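Local structure of lovastatin nonaketide synthase, polyketide synthase component (Aspergillus terreus, 7CPX) at residues R1749-L1754 with M2250-E2255; K1688-M1693 with A1720-W1725; S94-H99 with H134-V139. The protein assembles dihydromonacolin L, a precursor of lovastatin, from nine malonyl-CoA units as a multidomain polyketide synthase that works as a dimer with LovC bound. The protein carries 2 engineered substitutions. All coordinates share one frame; numbering follows the deposited sequence.

Interaction 1 of 3, residues R1749-L1754 with M2250-E2255; sequences REHPDL and MLNNME
Glu1750 and His1751, at the end of helix 1735-1750, meet Met2250, whose flexible thioether reaches them from a loop. Arg1749, one residue earlier, makes its bonds elsewhere: its guanidinium hydrogen-bonds Thr2417 OG1 through NE, tying the helix end to the ketoreductase.

Glu1750 closes the helix and lies tip to tip with Met2250. Its CG stands anti to the carbonyl carbon (chi1 -65°), which sets it by the thioether. Met2250 SD is 3.3 Å from Glu1750 CG, while Met2250 CE lies 3.2 Å from Glu1750 OE1. A glutamate suits this mixed setting because its aliphatic portion packs against sulfur while its polar end can bond elsewhere: OE2 makes a weak hydrogen bond with Ala2305 N, at the start of helix 2305-2323.

At His1751 the chain leaves the helix. The imidazole crosses the methionine obliquely, with NE2 3.2 Å from Met2250 CE, and Met2250 SD sits 5.3 Å from the ring centroid, 34° off the ring normal. A flat imidazole suits the place because it offers the methyl an apolar surface; no hydrogen bond crosses the contact. Asn2252 ND2 comes to the ring's edge, near its plane, 3.9 Å from His1751 CE1; amide and imidazole planes stand 79° apart.

A type I turn then brings Leu1754 N to His1751 O at 2.7 Å, and Leu1754 turns inward to Ile1747 and Leu1717. Leu2251 likewise packs on Leu1717 and Ile1747, as well as Phe1710 and Met1743, which suits a branched apolar side chain. The contact thus docks a loop of the ketoreductase, between strand 2236-2241 and helix 2256-2276, onto helices 1705-1719 and 1735-1750 of a neighbouring alpha/beta unit, consistent with the pairing of structural and catalytic ketoreductase subdomains in reducing polyketide synthases.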
ATOM      1  N   ARG A1749      17.373  60.606  32.386  1.00118.90           N
ATOM      2  CA  ARG A1749      16.929  59.285  32.809  1.00118.90           C
ATOM      3  C   ARG A1749      17.382  58.966  34.227  1.00118.90           C
ATOM      4  O   ARG A1749      16.607  58.427  35.024  1.00118.90           O
ATOM      5  CB  ARG A1749      17.469  58.226  31.848  1.00118.90           C
ATOM      6  CG  ARG A1749      17.108  58.467  30.395  1.00118.90           C
ATOM      7  CD  ARG A1749      15.810  57.788  30.035  1.00118.90           C
ATOM      8  NE  ARG A1749      15.941  56.336  30.083  1.00118.90           N
ATOM      9  CZ  ARG A1749      16.410  55.591  29.090  1.00118.90           C
ATOM     10  NH1 ARG A1749      16.782  56.126  27.938  1.00118.90           N
ATOM     11  NH2 ARG A1749      16.511  54.276  29.258  1.00118.90           N
ATOM     12  N   GLU A1750      18.635  59.290  34.547  1.00122.39           N
ATOM     13  CA  GLU A1750      19.167  59.020  35.878  1.00122.39           C
ATOM     14  C   GLU A1750      18.374  59.761  36.942  1.00122.39           C
ATOM     15  O   GLU A1750      17.950  59.175  37.944  1.00122.39           O
ATOM     16  CB  GLU A1750      20.638  59.426  35.937  1.00122.39           C
ATOM     17  CG  GLU A1750      21.551  58.615  35.039  1.00122.39           C
ATOM     18  CD  GLU A1750      22.936  59.219  34.912  1.00122.39           C
ATOM     19  OE1 GLU A1750      23.158  60.323  35.454  1.00122.39           O
ATOM     20  OE2 GLU A1750      23.803  58.590  34.270  1.00122.39           O
ATOM     21  N   HIS A1751      18.161  61.056  36.735  1.00122.74           N
ATOM     22  CA  HIS A1751      17.444  61.892  37.684  1.00122.74           C
ATOM     23  C   HIS A1751      16.131  62.344  37.061  1.00122.74           C
ATOM     24  O   HIS A1751      16.025  63.485  36.593  1.00122.74           O
ATOM     25  CB  HIS A1751      18.293  63.097  38.087  1.00122.74           C
ATOM     26  CG  HIS A1751      19.619  62.729  38.676  1.00122.74           C
ATOM     27  ND1 HIS A1751      19.766  62.311  39.980  1.00122.74           N
ATOM     28  CD2 HIS A1751      20.861  62.719  38.136  1.00122.74           C
ATOM     29  CE1 HIS A1751      21.039  62.057  40.218  1.00122.74           C
ATOM     30  NE2 HIS A1751      21.726  62.298  39.116  1.00122.74           N
ATOM     31  N   PRO A1752      15.111  61.483  37.029  1.00121.76           N
ATOM     32  CA  PRO A1752      13.842  61.890  36.409  1.00121.76           C
ATOM     33  C   PRO A1752      13.239  63.127  37.045  1.00121.76           C
ATOM     34  O   PRO A1752      12.580  63.913  36.352  1.00121.76           O
ATOM     35  CB  PRO A1752      12.947  60.656  36.595  1.00121.76           C
ATOM     36  CG  PRO A1752      13.569  59.890  37.715  1.00121.76           C
ATOM     37  CD  PRO A1752      15.039  60.131  37.606  1.00121.76           C
ATOM     38  N   ASP A1753      13.447  63.327  38.347  1.00124.43           N
ATOM     39  CA  ASP A1753      12.993  64.552  38.992  1.00124.43           C
ATOM     40  C   ASP A1753      13.743  65.775  38.484  1.00124.43           C
ATOM     41  O   ASP A1753      13.256  66.899  38.647  1.00124.43           O
ATOM     42  CB  ASP A1753      13.157  64.437  40.507  1.00124.43           C
ATOM     43  CG  ASP A1753      12.448  63.227  41.081  1.00124.43           C
ATOM     44  OD1 ASP A1753      11.410  62.823  40.515  1.00124.43           O
ATOM     45  OD2 ASP A1753      12.929  62.680  42.094  1.00124.43           O
ATOM     46  N   LEU A1754      14.909  65.582  37.872  1.00125.27           N
ATOM     47  CA  LEU A1754      15.724  66.684  37.364  1.00125.27           C
ATOM     48  C   LEU A1754      15.324  66.955  35.920  1.00125.27           C
ATOM     49  O   LEU A1754      15.699  66.213  35.008  1.00125.27           O
ATOM     50  CB  LEU A1754      17.207  66.350  37.471  1.00125.27           C
ATOM     51  CG  LEU A1754      18.164  67.320  36.776  1.00125.27           C
ATOM     52  CD1 LEU A1754      17.932  68.742  37.253  1.00125.27           C
ATOM     53  CD2 LEU A1754      19.606  66.905  37.011  1.00125.27           C
ATOM     54  N   MET A2250      26.815  56.007  38.328  1.00125.71           N
ATOM     55  CA  MET A2250      26.114  57.280  38.321  1.00125.71           C
ATOM     56  C   MET A2250      27.101  58.439  38.355  1.00125.71           C
ATOM     57  O   MET A2250      28.168  58.357  38.966  1.00125.71           O
ATOM     58  CB  MET A2250      25.167  57.373  39.518  1.00125.71           C
ATOM     59  CG  MET A2250      23.757  56.887  39.237  1.00125.71           C
ATOM     60  SD  MET A2250      22.939  57.829  37.936  1.00125.71           S
ATOM     61  CE  MET A2250      23.111  59.507  38.545  1.00125.71           C
ATOM     62  N   LEU A2251      26.719  59.538  37.699  1.00123.53           N
ATOM     63  CA  LEU A2251      27.601  60.699  37.633  1.00123.53           C
ATOM     64  C   LEU A2251      27.962  61.195  39.027  1.00123.53           C
ATOM     65  O   LEU A2251      29.123  61.525  39.294  1.00123.53           O
ATOM     66  CB  LEU A2251      26.943  61.815  36.826  1.00123.53           C
ATOM     67  CG  LEU A2251      26.956  61.643  35.307  1.00123.53           C
ATOM     68  CD1 LEU A2251      26.066  62.681  34.665  1.00123.53           C
ATOM     69  CD2 LEU A2251      28.366  61.756  34.759  1.00123.53           C
ATOM     70  N   ASN A2252      26.982  61.256  39.928  1.00125.93           N
ATOM     71  CA  ASN A2252      27.279  61.654  41.300  1.00125.93           C
ATOM     72  C   ASN A2252      28.295  60.711  41.930  1.00125.93           C
ATOM     73  O   ASN A2252      29.172  61.144  42.686  1.00125.93           O
ATOM     74  CB  ASN A2252      25.992  61.695  42.124  1.00125.93           C
ATOM     75  CG  ASN A2252      25.232  60.384  42.088  1.00125.93           C
ATOM     76  OD1 ASN A2252      25.812  59.321  41.876  1.00125.93           O
ATOM     77  ND2 ASN A2252      23.922  60.456  42.294  1.00125.93           N
ATOM     78  N   ASN A2253      28.196  59.416  41.626  1.00126.00           N
ATOM     79  CA  ASN A2253      29.156  58.427  42.092  1.00126.00           C
ATOM     80  C   ASN A2253      30.270  58.157  41.090  1.00126.00           C
ATOM     81  O   ASN A2253      31.214  57.432  41.420  1.00126.00           O
ATOM     82  CB  ASN A2253      28.441  57.110  42.415  1.00126.00           C
ATOM     83  CG  ASN A2253      27.406  57.264  43.510  1.00126.00           C
ATOM     84  OD1 ASN A2253      27.711  57.114  44.694  1.00126.00           O
ATOM     85  ND2 ASN A2253      26.173  57.563  43.121  1.00126.00           N
ATOM     86  N   MET A2254      30.185  58.715  39.887  1.00124.16           N
ATOM     87  CA  MET A2254      31.209  58.513  38.876  1.00124.16           C
ATOM     88  C   MET A2254      32.436  59.365  39.188  1.00124.16           C
ATOM     89  O   MET A2254      32.381  60.323  39.964  1.00124.16           O
ATOM     90  CB  MET A2254      30.659  58.857  37.490  1.00124.16           C
ATOM     91  CG  MET A2254      31.581  58.523  36.326  1.00124.16           C
ATOM     92  SD  MET A2254      30.912  59.030  34.728  1.00124.16           S
ATOM     93  CE  MET A2254      29.316  58.219  34.723  1.00124.16           C
ATOM     94  N   GLU A2255      33.559  58.994  38.581  1.00123.03           N
ATOM     95  CA  GLU A2255      34.813  59.713  38.733  1.00123.03           C
ATOM     96  C   GLU A2255      35.351  60.106  37.364  1.00123.03           C
ATOM     97  O   GLU A2255      35.164  59.390  36.376  1.00123.03           O
ATOM     98  CB  GLU A2255      35.849  58.867  39.478  1.00123.03           C
ATOM     99  CG  GLU A2255      35.377  58.357  40.826  1.00123.03           C
ATOM    100  CD  GLU A2255      36.419  57.507  41.524  1.00123.03           C
ATOM    101  OE1 GLU A2255      37.502  57.295  40.938  1.00123.03           O
ATOM    102  OE2 GLU A2255      36.157  57.050  42.656  1.00123.03           O
TER

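Interaction 2 of 3, residues K1688-M1693 with A1720-W1725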
ATOM      1  N   LYS A1688      17.032  73.604  44.763  1.00130.69           N
ATOM      2  CA  LYS A1688      15.917  73.533  43.828  1.00130.69           C
ATOM      3  C   LYS A1688      16.125  74.494  42.664  1.00130.69           C
ATOM      4  O   LYS A1688      15.168  75.053  42.123  1.00130.69           O
ATOM      5  CB  LYS A1688      14.598  73.829  44.539  1.00130.69           C
ATOM      6  CG  LYS A1688      14.287  72.887  45.692  1.00130.69           C
ATOM      7  CD  LYS A1688      14.190  71.441  45.227  1.00130.69           C
ATOM      8  CE  LYS A1688      13.802  70.515  46.366  1.00130.69           C
ATOM      9  NZ  LYS A1688      13.749  69.094  45.930  1.00130.69           N
ATOM     10  N   SER A1689      17.381  74.688  42.274  1.00132.30           N
ATOM     11  CA  SER A1689      17.725  75.681  41.271  1.00132.30           C
ATOM     12  C   SER A1689      17.209  75.287  39.894  1.00132.30           C
ATOM     13  O   SER A1689      17.110  74.106  39.551  1.00132.30           O
ATOM     14  CB  SER A1689      19.240  75.859  41.206  1.00132.30           C
ATOM     15  OG  SER A1689      19.600  76.764  40.177  1.00132.30           O
ATOM     16  N   THR A1690      16.881  76.303  39.103  1.00131.80           N
ATOM     17  CA  THR A1690      16.653  76.153  37.672  1.00131.80           C
ATOM     18  C   THR A1690      17.868  76.744  36.967  1.00131.80           C
ATOM     19  O   THR A1690      18.107  77.954  37.035  1.00131.80           O
ATOM     20  CB  THR A1690      15.364  76.845  37.240  1.00131.80           C
ATOM     21  OG1 THR A1690      14.260  76.316  37.985  1.00131.80           O
ATOM     22  CG2 THR A1690      15.117  76.628  35.757  1.00131.80           C
ATOM     23  N   PHE A1691      18.647  75.892  36.313  1.00130.12           N
ATOM     24  CA  PHE A1691      19.907  76.315  35.725  1.00130.12           C
ATOM     25  C   PHE A1691      19.749  76.604  34.237  1.00130.12           C
ATOM     26  O   PHE A1691      19.041  75.902  33.511  1.00130.12           O
ATOM     27  CB  PHE A1691      20.983  75.250  35.928  1.00130.12           C
ATOM     28  CG  PHE A1691      21.665  75.312  37.262  1.00130.12           C
ATOM     29  CD1 PHE A1691      22.787  76.099  37.443  1.00130.12           C
ATOM     30  CD2 PHE A1691      21.199  74.563  38.327  1.00130.12           C
ATOM     31  CE1 PHE A1691      23.424  76.150  38.667  1.00130.12           C
ATOM     32  CE2 PHE A1691      21.833  74.607  39.552  1.00130.12           C
ATOM     33  CZ  PHE A1691      22.946  75.403  39.724  1.00130.12           C
ATOM     34  N   VAL A1692      20.421  77.660  33.791  1.00129.84           N
ATOM     35  CA  VAL A1692      20.516  78.020  32.383  1.00129.84           C
ATOM     36  C   VAL A1692      21.998  78.063  32.052  1.00129.84           C
ATOM     37  O   VAL A1692      22.713  78.968  32.499  1.00129.84           O
ATOM     38  CB  VAL A1692      19.843  79.364  32.075  1.00129.84           C
ATOM     39  CG1 VAL A1692      19.953  79.681  30.592  1.00129.84           C
ATOM     40  CG2 VAL A1692      18.390  79.339  32.517  1.00129.84           C
ATOM     41  N   MET A1693      22.464  77.093  31.275  1.00128.84           N
ATOM     42  CA  MET A1693      23.890  76.857  31.081  1.00128.84           C
ATOM     43  C   MET A1693      24.289  77.327  29.689  1.00128.84           C
ATOM     44  O   MET A1693      23.901  76.720  28.685  1.00128.84           O
ATOM     45  CB  MET A1693      24.214  75.380  31.273  1.00128.84           C
ATOM     46  CG  MET A1693      23.602  74.771  32.526  1.00128.84           C
ATOM     47  SD  MET A1693      24.258  75.469  34.049  1.00128.84           S
ATOM     48  CE  MET A1693      25.950  74.892  33.973  1.00128.84           C
ATOM     49  N   ALA A1720      20.528  71.121  41.220  1.00129.84           N
ATOM     50  CA  ALA A1720      19.588  71.455  40.160  1.00129.84           C
ATOM     51  C   ALA A1720      18.339  70.589  40.260  1.00129.84           C
ATOM     52  O   ALA A1720      18.433  69.365  40.398  1.00129.84           O
ATOM     53  CB  ALA A1720      20.232  71.275  38.784  1.00129.84           C
ATOM     54  N   SER A1721      17.178  71.236  40.204  1.00129.32           N
ATOM     55  CA  SER A1721      15.910  70.557  39.966  1.00129.32           C
ATOM     56  C   SER A1721      15.453  70.694  38.524  1.00129.32           C
ATOM     57  O   SER A1721      14.801  69.787  37.997  1.00129.32           O
ATOM     58  CB  SER A1721      14.826  71.114  40.894  1.00129.32           C
ATOM     59  OG  SER A1721      14.604  72.492  40.646  1.00129.32           O
ATOM     60  N   ASN A1722      15.787  71.813  37.884  1.00130.21           N
ATOM     61  CA  ASN A1722      15.561  72.025  36.465  1.00130.21           C
ATOM     62  C   ASN A1722      16.819  72.640  35.872  1.00130.21           C
ATOM     63  O   ASN A1722      17.574  73.324  36.567  1.00130.21           O
ATOM     64  CB  ASN A1722      14.359  72.941  36.212  1.00130.21           C
ATOM     65  CG  ASN A1722      13.061  72.354  36.727  1.00130.21           C
ATOM     66  OD1 ASN A1722      12.901  71.136  36.797  1.00130.21           O
ATOM     67  ND2 ASN A1722      12.122  73.221  37.087  1.00130.21           N
ATOM     68  N   THR A1723      17.056  72.378  34.590  1.00128.54           N
ATOM     69  CA  THR A1723      18.215  72.969  33.940  1.00128.54           C
ATOM     70  C   THR A1723      18.030  72.979  32.431  1.00128.54           C
ATOM     71  O   THR A1723      17.432  72.065  31.852  1.00128.54           O
ATOM     72  CB  THR A1723      19.505  72.225  34.290  1.00128.54           C
ATOM     73  OG1 THR A1723      19.660  72.158  35.712  1.00128.54           O
ATOM     74  CG2 THR A1723      20.699  72.947  33.675  1.00128.54           C
ATOM     75  N   VAL A1724      18.573  74.023  31.808  1.00128.14           N
ATOM     76  CA  VAL A1724      18.597  74.176  30.360  1.00128.14           C
ATOM     77  C   VAL A1724      20.023  74.495  29.941  1.00128.14           C
ATOM     78  O   VAL A1724      20.630  75.441  30.456  1.00128.14           O
ATOM     79  CB  VAL A1724      17.640  75.286  29.886  1.00128.14           C
ATOM     80  CG1 VAL A1724      17.570  75.312  28.368  1.00128.14           C
ATOM     81  CG2 VAL A1724      16.262  75.096  30.493  1.00128.14           C
ATOM     82  N   TRP A1725      20.554  73.711  29.011  1.00126.03           N
ATOM     83  CA  TRP A1725      21.858  73.956  28.415  1.00126.03           C
ATOM     84  C   TRP A1725      21.672  74.547  27.026  1.00126.03           C
ATOM     85  O   TRP A1725      20.735  74.189  26.311  1.00126.03           O
ATOM     86  CB  TRP A1725      22.674  72.666  28.330  1.00126.03           C
ATOM     87  CG  TRP A1725      23.186  72.185  29.650  1.00126.03           C
ATOM     88  CD1 TRP A1725      24.442  72.354  30.152  1.00126.03           C
ATOM     89  CD2 TRP A1725      22.454  71.453  30.640  1.00126.03           C
ATOM     90  NE1 TRP A1725      24.539  71.774  31.393  1.00126.03           N
ATOM     91  CE2 TRP A1725      23.332  71.213  31.715  1.00126.03           C
ATOM     92  CE3 TRP A1725      21.144  70.972  30.717  1.00126.03           C
ATOM     93  CZ2 TRP A1725      22.940  70.520  32.858  1.00126.03           C
ATOM     94  CZ3 TRP A1725      20.759  70.277  31.849  1.00126.03           C
ATOM     95  CH2 TRP A1725      21.653  70.060  32.905  1.00126.03           C
TER
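Phe1691 and Thr1723 run alongside each other in the same direction on adjacent parallel strands. Starting from the backbone, Phe1691 CB is 3.2 Å from Thr1723 CG2 and also close to that residue's OG1. CG, set anti to the carbonyl carbon (chi1 -83°), is still near the same OG1. On the ring, CD2 approaches Ala1720 CB at 3.5 Å and CE2 is 3.8 Å from the same methyl, while Ser1689 OG lies over one face toward the rim. The side chain also packs on Leu1716, Val1645 and Val1647, an apolar setting fit for phenylalanine.

The strands are joined by backbone bonds that begin at a beta bulge. Ser1721 is the extra residue, and Ser1689 O accepts from both Ser1721 N and Asn1722 N, the latter at 3.1 Å and almost straight (179°). Regular parallel pairing follows: Phe1691 N gives to Asn1722 O, Val1724 N to Phe1691 O, and Met1693 N to Val1724 O at 2.6 Å. Asn1722 O is gripped twice, since Thr1723 OG1 reaches it from the face opposite to Phe1691 N.

At the far end Met1693 lies alongside Trp1725, its unbranched, flexible thioether chain able to lie over the flat indole. Its CG stands 3.5 Å from the centroid of the indole five-membered ring, 18° off the normal, a CH-pi contact; the sulfur sits obliquely, in a Met-aromatic contact.

Helix 1705-1719 connects these two neighbouring parallel strands in a beta-alpha-beta unit. Leu1716 of that helix packs against Phe1691, Met1693 and Trp1725, whereas helix 1775-1784 meets the face carrying Thr1690, Val1692, Asn1722 and Val1724, where Asp1784 OD1 is hydrogen-bonded to both Thr1690 OG1 and Asn1722 ND2. Strand 1644-1647 adjoins strand 1689-1693 on its other side, and strand 1755-1761 adjoins strand 1720-1728.

Interaction 3 of 3, residues S94-H99 with H134-V139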
ATOM      1  N   SER A  94     -13.451 -23.707   4.317  1.00 85.50           N
ATOM      2  CA  SER A  94     -14.332 -22.606   4.676  1.00 85.50           C
ATOM      3  C   SER A  94     -14.810 -22.700   6.116  1.00 85.50           C
ATOM      4  O   SER A  94     -15.158 -21.673   6.711  1.00 85.50           O
ATOM      5  CB  SER A  94     -15.538 -22.582   3.738  1.00 85.50           C
ATOM      6  OG  SER A  94     -15.134 -22.661   2.384  1.00 85.50           O
ATOM      7  N   MET A  95     -14.835 -23.899   6.688  1.00 83.02           N
ATOM      8  CA  MET A  95     -15.400 -24.086   8.014  1.00 83.02           C
ATOM      9  C   MET A  95     -14.573 -23.378   9.078  1.00 83.02           C
ATOM     10  O   MET A  95     -13.351 -23.248   8.971  1.00 83.02           O
ATOM     11  CB  MET A  95     -15.487 -25.570   8.359  1.00 83.02           C
ATOM     12  CG  MET A  95     -16.675 -26.285   7.754  1.00 83.02           C
ATOM     13  SD  MET A  95     -16.861 -27.948   8.418  1.00 83.02           S
ATOM     14  CE  MET A  95     -17.171 -27.580  10.143  1.00 83.02           C
ATOM     15  N   ASP A  96     -15.260 -22.924  10.112  1.00 82.73           N
ATOM     16  CA  ASP A  96     -14.584 -22.403  11.287  1.00 82.73           C
ATOM     17  C   ASP A  96     -13.927 -23.557  12.034  1.00 82.73           C
ATOM     18  O   ASP A  96     -14.591 -24.564  12.309  1.00 82.73           O
ATOM     19  CB  ASP A  96     -15.584 -21.678  12.188  1.00 82.73           C
ATOM     20  CG  ASP A  96     -14.948 -21.098  13.438  1.00 82.73           C
ATOM     21  OD1 ASP A  96     -13.747 -21.333  13.676  1.00 82.73           O
ATOM     22  OD2 ASP A  96     -15.658 -20.399  14.191  1.00 82.73           O
ATOM     23  N   PRO A  97     -12.636 -23.466  12.367  1.00 82.13           N
ATOM     24  CA  PRO A  97     -12.034 -24.517  13.199  1.00 82.13           C
ATOM     25  C   PRO A  97     -12.857 -24.832  14.428  1.00 82.13           C
ATOM     26  O   PRO A  97     -12.830 -25.970  14.914  1.00 82.13           O
ATOM     27  CB  PRO A  97     -10.668 -23.927  13.566  1.00 82.13           C
ATOM     28  CG  PRO A  97     -10.345 -23.015  12.452  1.00 82.13           C
ATOM     29  CD  PRO A  97     -11.647 -22.452  11.965  1.00 82.13           C
ATOM     30  N   GLN A  98     -13.602 -23.853  14.944  1.00 79.72           N
ATOM     31  CA  GLN A  98     -14.521 -24.139  16.036  1.00 79.72           C
ATOM     32  C   GLN A  98     -15.544 -25.180  15.617  1.00 79.72           C
ATOM     33  O   GLN A  98     -15.809 -26.129  16.357  1.00 79.72           O
ATOM     34  CB  GLN A  98     -15.216 -22.857  16.491  1.00 79.72           C
ATOM     35  CG  GLN A  98     -14.271 -21.816  17.059  1.00 79.72           C
ATOM     36  CD  GLN A  98     -14.994 -20.610  17.631  1.00 79.72           C
ATOM     37  OE1 GLN A  98     -14.590 -20.064  18.657  1.00 79.72           O
ATOM     38  NE2 GLN A  98     -16.061 -20.185  16.966  1.00 79.72           N
ATOM     39  N   HIS A  99     -16.112 -25.037  14.417  1.00 79.76           N
ATOM     40  CA  HIS A  99     -17.105 -25.999  13.950  1.00 79.76           C
ATOM     41  C   HIS A  99     -16.483 -27.370  13.724  1.00 79.76           C
ATOM     42  O   HIS A  99     -17.087 -28.396  14.054  1.00 79.76           O
ATOM     43  CB  HIS A  99     -17.760 -25.499  12.665  1.00 79.76           C
ATOM     44  CG  HIS A  99     -18.307 -24.110  12.763  1.00 79.76           C
ATOM     45  ND1 HIS A  99     -18.806 -23.430  11.673  1.00 79.76           N
ATOM     46  CD2 HIS A  99     -18.428 -23.272  13.818  1.00 79.76           C
ATOM     47  CE1 HIS A  99     -19.213 -22.233  12.055  1.00 79.76           C
ATOM     48  NE2 HIS A  99     -18.994 -22.112  13.351  1.00 79.76           N
ATOM     49  N   HIS A 134     -15.275 -16.202  17.734  1.00 84.83           N
ATOM     50  CA  HIS A 134     -15.331 -16.630  16.344  1.00 84.83           C
ATOM     51  C   HIS A 134     -14.263 -15.895  15.546  1.00 84.83           C
ATOM     52  O   HIS A 134     -14.571 -15.057  14.693  1.00 84.83           O
ATOM     53  CB  HIS A 134     -16.719 -16.366  15.754  1.00 84.83           C
ATOM     54  CG  HIS A 134     -17.166 -14.940  15.872  1.00 84.83           C
ATOM     55  ND1 HIS A 134     -16.513 -13.901  15.245  1.00 84.83           N
ATOM     56  CD2 HIS A 134     -18.199 -14.382  16.546  1.00 84.83           C
ATOM     57  CE1 HIS A 134     -17.124 -12.765  15.527  1.00 84.83           C
ATOM     58  NE2 HIS A 134     -18.151 -13.029  16.316  1.00 84.83           N
ATOM     59  N   ASP A 135     -12.994 -16.202  15.833  1.00 85.80           N
ATOM     60  CA  ASP A 135     -11.901 -15.620  15.066  1.00 85.80           C
ATOM     61  C   ASP A 135     -12.057 -15.934  13.586  1.00 85.80           C
ATOM     62  O   ASP A 135     -11.902 -15.051  12.735  1.00 85.80           O
ATOM     63  CB  ASP A 135     -10.566 -16.138  15.595  1.00 85.80           C
ATOM     64  CG  ASP A 135     -10.291 -15.692  17.015  1.00 85.80           C
ATOM     65  OD1 ASP A 135     -11.146 -14.990  17.594  1.00 85.80           O
ATOM     66  OD2 ASP A 135      -9.220 -16.042  17.554  1.00 85.80           O
ATOM     67  N   TYR A 136     -12.364 -17.185  13.259  1.00 83.55           N
ATOM     68  CA  TYR A 136     -12.887 -17.483  11.936  1.00 83.55           C
ATOM     69  C   TYR A 136     -14.228 -16.781  11.772  1.00 83.55           C
ATOM     70  O   TYR A 136     -14.985 -16.609  12.732  1.00 83.55           O
ATOM     71  CB  TYR A 136     -13.037 -18.989  11.739  1.00 83.55           C
ATOM     72  CG  TYR A 136     -12.215 -19.551  10.600  1.00 83.55           C
ATOM     73  CD1 TYR A 136     -10.836 -19.652  10.697  1.00 83.55           C
ATOM     74  CD2 TYR A 136     -12.818 -19.994   9.433  1.00 83.55           C
ATOM     75  CE1 TYR A 136     -10.084 -20.173   9.667  1.00 83.55           C
ATOM     76  CE2 TYR A 136     -12.075 -20.518   8.400  1.00 83.55           C
ATOM     77  CZ  TYR A 136     -10.709 -20.604   8.519  1.00 83.55           C
ATOM     78  OH  TYR A 136      -9.963 -21.123   7.485  1.00 83.55           O
ATOM     79  N   GLU A 137     -14.528 -16.380  10.543  1.00 87.16           N
ATOM     80  CA  GLU A 137     -15.449 -15.386  10.015  1.00 87.16           C
ATOM     81  C   GLU A 137     -14.812 -14.005  10.079  1.00 87.16           C
ATOM     82  O   GLU A 137     -15.396 -13.047   9.573  1.00 87.16           O
ATOM     83  CB  GLU A 137     -16.798 -15.350  10.762  1.00 87.16           C
ATOM     84  CG  GLU A 137     -17.842 -14.424  10.154  1.00 87.16           C
ATOM     85  CD  GLU A 137     -19.201 -14.572  10.806  1.00 87.16           C
ATOM     86  OE1 GLU A 137     -19.317 -15.354  11.773  1.00 87.16           O
ATOM     87  OE2 GLU A 137     -20.156 -13.905  10.353  1.00 87.16           O
ATOM     88  N   THR A 138     -13.628 -13.872  10.670  1.00 86.09           N
ATOM     89  CA  THR A 138     -12.817 -12.667  10.570  1.00 86.09           C
ATOM     90  C   THR A 138     -11.478 -12.950   9.915  1.00 86.09           C
ATOM     91  O   THR A 138     -11.111 -12.277   8.945  1.00 86.09           O
ATOM     92  CB  THR A 138     -12.600 -12.055  11.960  1.00 86.09           C
ATOM     93  OG1 THR A 138     -13.866 -11.836  12.594  1.00 86.09           O
ATOM     94  CG2 THR A 138     -11.863 -10.739  11.842  1.00 86.09           C
ATOM     95  N   VAL A 139     -10.741 -13.943  10.414  1.00 82.54           N
ATOM     96  CA  VAL A 139      -9.487 -14.338   9.778  1.00 82.54           C
ATOM     97  C   VAL A 139      -9.743 -14.785   8.346  1.00 82.54           C
ATOM     98  O   VAL A 139      -9.091 -14.323   7.403  1.00 82.54           O
ATOM     99  CB  VAL A 139      -8.804 -15.447  10.597  1.00 82.54           C
ATOM    100  CG1 VAL A 139      -7.695 -16.095   9.792  1.00 82.54           C
ATOM    101  CG2 VAL A 139      -8.267 -14.878  11.891  1.00 82.54           C
TER
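Pro97 CD lies over one face of the Tyr136 ring, 3.4 Å from its centroid and 22° off the normal, a CH-pi contact in which the two side chains cross at about a right angle. Ser94 O sits at the edge of the same ring, near its plane. The Asp96 and Tyr136 side chains pass in opposite directions, carboxylate and ring planes only 13° apart, with Asp96 OD1 beside Tyr136 CB. Van der Waals contact brings Gln98 NE2 to 3.7 Å from His134 CA, the amide and imidazole planes 88° apart.

Among the polar interactions, Asp96 is the N-cap of helix 97-113: its OD1 accepts from Gln98 N at 2.8 Å, from above the carboxylate plane, and Pro97, lacking an N-H, suits the first turn. Gln98 NE2 adds a weak bond to Asp96 OD2. In the thiolase-type ketosynthase fold this helix start places the Gln98 side chain about 12 Å from that of His367, a predicted active-site residue. Tyr136 OH bonds to Val938 N and Glu93 O.

Between subunits, the His134 ring stacks on His134 of the second subunit.

From the N terminus, interaction 3 comes first, closing a loop of 34 residues within the ketosynthase that includes most of helix 97-113 and strand 126-131. Far along the chain, interaction 2 closes a loop of 26 residues through helix 1705-1719, pairing neighbouring parallel strands 1689-1693 and 1720-1728. Helix 1735-1750 follows and leads into interaction 1, which spans 495 residues to reach the ketoreductase. The three are in series; none nests or crosses. Interactions 1 and 2 have centres 14 Å apart and touch: Leu1754 CD1 packs 3.2 Å from Ala1720 O. Interaction 3 lies on the opposite side of the chain's centre, its centre about 92 Å from that of interaction 1 and 102 Å from that of interaction 2.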